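Local coordinates for protein general negative regulator of transcription subunit 4 (Saccharomyces cerevisiae, PDB 5AIE) that acts as the E3 ubiquitin-protein ligase of the CCR4-NOT complex, here as its zinc-binding RING domain, and takes part in transcriptional repression and mRNA turnover, at residues Y6-C10 with Y28-C34. Numbering follows the deposited sequence.
Sequences YCPLC and YQICQFC. With ZN (zinc ion), chain C.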
loop_
_atom_site.group_PDB
_atom_site.type_symbol
_atom_site.label_atom_id
_atom_site.label_comp_id
_atom_site.label_asym_id
_atom_site.label_seq_id
_atom_site.Cartn_x
_atom_site.Cartn_y
_atom_site.Cartn_z
ATOM N N TYR A 6 -21.590 -7.249 0.723
ATOM C CA TYR A 6 -20.787 -6.933 -0.454
ATOM C C TYR A 6 -19.398 -7.551 -0.348
ATOM O O TYR A 6 -18.775 -7.519 0.714
ATOM C CB TYR A 6 -20.668 -5.417 -0.639
ATOM C CG TYR A 6 -21.844 -4.774 -1.339
ATOM C CD1 TYR A 6 -21.953 -4.804 -2.722
ATOM C CD2 TYR A 6 -22.837 -4.127 -0.616
ATOM C CE1 TYR A 6 -23.023 -4.214 -3.369
ATOM C CE2 TYR A 6 -23.913 -3.534 -1.254
ATOM C CZ TYR A 6 -24.000 -3.580 -2.630
ATOM O OH TYR A 6 -25.066 -2.992 -3.269
ATOM N N CYS A 7 -18.915 -8.114 -1.451
ATOM C CA CYS A 7 -17.568 -8.669 -1.490
ATOM C C CYS A 7 -16.537 -7.549 -1.416
ATOM O O CYS A 7 -16.561 -6.625 -2.225
ATOM C CB CYS A 7 -17.360 -9.499 -2.758
ATOM S SG CYS A 7 -15.753 -10.326 -2.857
ATOM N N PRO A 8 -15.626 -7.630 -0.436
ATOM C CA PRO A 8 -14.628 -6.580 -0.201
ATOM C C PRO A 8 -13.537 -6.520 -1.269
ATOM O O PRO A 8 -12.680 -5.639 -1.212
ATOM C CB PRO A 8 -14.031 -6.968 1.154
ATOM C CG PRO A 8 -14.206 -8.444 1.224
ATOM C CD PRO A 8 -15.507 -8.734 0.532
ATOM N N LEU A 9 -13.568 -7.441 -2.228
ATOM C CA LEU A 9 -12.534 -7.499 -3.255
ATOM C C LEU A 9 -13.016 -6.949 -4.595
ATOM O O LEU A 9 -12.349 -6.112 -5.205
ATOM C CB LEU A 9 -12.042 -8.937 -3.433
ATOM C CG LEU A 9 -11.565 -9.665 -2.174
ATOM C CD1 LEU A 9 -10.930 -10.996 -2.537
ATOM C CD2 LEU A 9 -10.594 -8.800 -1.386
ATOM N N CYS A 10 -14.173 -7.419 -5.050
ATOM C CA CYS A 10 -14.690 -7.031 -6.360
ATOM C C CYS A 10 -15.916 -6.128 -6.259
ATOM O O CYS A 10 -16.481 -5.728 -7.279
ATOM C CB CYS A 10 -15.030 -8.276 -7.182
ATOM S SG CYS A 10 -16.218 -9.388 -6.396
ATOM N N TYR A 28 -13.602 -14.259 7.386
ATOM C CA TYR A 28 -13.483 -13.323 6.274
ATOM C C TYR A 28 -14.182 -13.880 5.036
ATOM O O TYR A 28 -13.832 -14.955 4.548
ATOM C CB TYR A 28 -12.011 -13.030 5.977
ATOM C CG TYR A 28 -11.787 -11.813 5.111
ATOM C CD1 TYR A 28 -12.049 -10.539 5.593
ATOM C CD2 TYR A 28 -11.301 -11.938 3.815
ATOM C CE1 TYR A 28 -11.845 -9.422 4.808
ATOM C CE2 TYR A 28 -11.092 -10.824 3.022
ATOM C CZ TYR A 28 -11.365 -9.569 3.525
ATOM O OH TYR A 28 -11.158 -8.457 2.742
ATOM N N GLN A 29 -15.171 -13.147 4.533
ATOM C CA GLN A 29 -15.985 -13.626 3.418
ATOM C C GLN A 29 -15.679 -12.920 2.100
ATOM O O GLN A 29 -15.641 -11.691 2.032
ATOM C CB GLN A 29 -17.472 -13.468 3.745
ATOM C CG GLN A 29 -17.969 -14.381 4.849
ATOM C CD GLN A 29 -19.471 -14.300 5.039
ATOM O OE1 GLN A 29 -19.994 -13.294 5.520
ATOM N NE2 GLN A 29 -20.175 -15.359 4.654
ATOM N N ILE A 30 -15.465 -13.713 1.055
ATOM C CA ILE A 30 -15.259 -13.195 -0.294
ATOM C C ILE A 30 -16.133 -13.961 -1.283
ATOM O O ILE A 30 -16.702 -14.997 -0.941
ATOM C CB ILE A 30 -13.784 -13.296 -0.728
ATOM C CG1 ILE A 30 -13.325 -14.755 -0.731
ATOM C CG2 ILE A 30 -12.896 -12.455 0.180
ATOM C CD1 ILE A 30 -11.874 -14.936 -1.115
ATOM N N CYS A 31 -16.238 -13.452 -2.508
ATOM C CA CYS A 31 -17.055 -14.094 -3.534
ATOM C C CYS A 31 -16.499 -15.452 -3.950
ATOM O O CYS A 31 -15.335 -15.763 -3.701
ATOM C CB CYS A 31 -17.181 -13.196 -4.766
ATOM S SG CYS A 31 -18.627 -12.115 -4.758
ATOM N N GLN A 32 -17.344 -16.253 -4.590
ATOM C CA GLN A 32 -16.945 -17.569 -5.067
ATOM C C GLN A 32 -15.935 -17.448 -6.202
ATOM O O GLN A 32 -15.120 -18.344 -6.418
ATOM C CB GLN A 32 -18.165 -18.368 -5.530
ATOM N N PHE A 33 -15.995 -16.331 -6.920
ATOM C CA PHE A 33 -15.082 -16.083 -8.029
ATOM C C PHE A 33 -13.735 -15.565 -7.529
ATOM O O PHE A 33 -12.686 -15.964 -8.033
ATOM C CB PHE A 33 -15.697 -15.094 -9.021
ATOM C CG PHE A 33 -17.000 -15.557 -9.610
ATOM C CD1 PHE A 33 -17.033 -16.620 -10.498
ATOM C CD2 PHE A 33 -18.190 -14.928 -9.280
ATOM C CE1 PHE A 33 -18.229 -17.050 -11.044
ATOM C CE2 PHE A 33 -19.389 -15.353 -9.822
ATOM C CZ PHE A 33 -19.407 -16.416 -10.705
ATOM N N CYS A 34 -13.770 -14.678 -6.539
ATOM C CA CYS A 34 -12.548 -14.170 -5.926
ATOM C C CYS A 34 -11.819 -15.283 -5.184
ATOM O O CYS A 34 -10.588 -15.309 -5.133
ATOM C CB CYS A 34 -12.857 -13.014 -4.970
ATOM S SG CYS A 34 -13.298 -11.459 -5.783
HETATM ZN ZN ZN C . -15.639 -11.434 -5.319
#
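This contact builds one of the two zinc sites of the RING domain. C7 and C10 come from the loop 6-10, and C34 comes from the first turn of helix 32-40. C10 SG and C34 SG each lie 2.4 Å from the zinc ion. C7 SG is modelled longer, at 2.7 Å from the zinc. SG of C7 stands anti to the backbone N (chi1 -176°), which carries it toward the metal and the start of the helix. There C31 N gives it a weak hydrogen bond of 3.2 Å, bent to 148° at the hydrogen. L9 N adds a second, long and weak N-H to the same sulfur. These two N-H groups would probably temper the negative charge of the thiolate. C31 sits at the N-cap of the helix. Its side chain is doubtful as modelled, with CB too close to the zinc, but C31 is probably the fourth ligand, as expected of a C4C4 RING. An apolar patch flanks the metal site. L9 CD1 reaches both I30 CG2 and C34 CB, at 3.7 Å from each. Further out, P8 slides past Y28 in the opposite direction, with P8 CG 3.4 Å from Y28 OH. Y28 packs on P49, near the second zinc. L9, C10, Y28 and C34 also touch a chain of another protein. A CxxC loop joined through zinc to the start of the central helix is typical of the cross-braced RING finger.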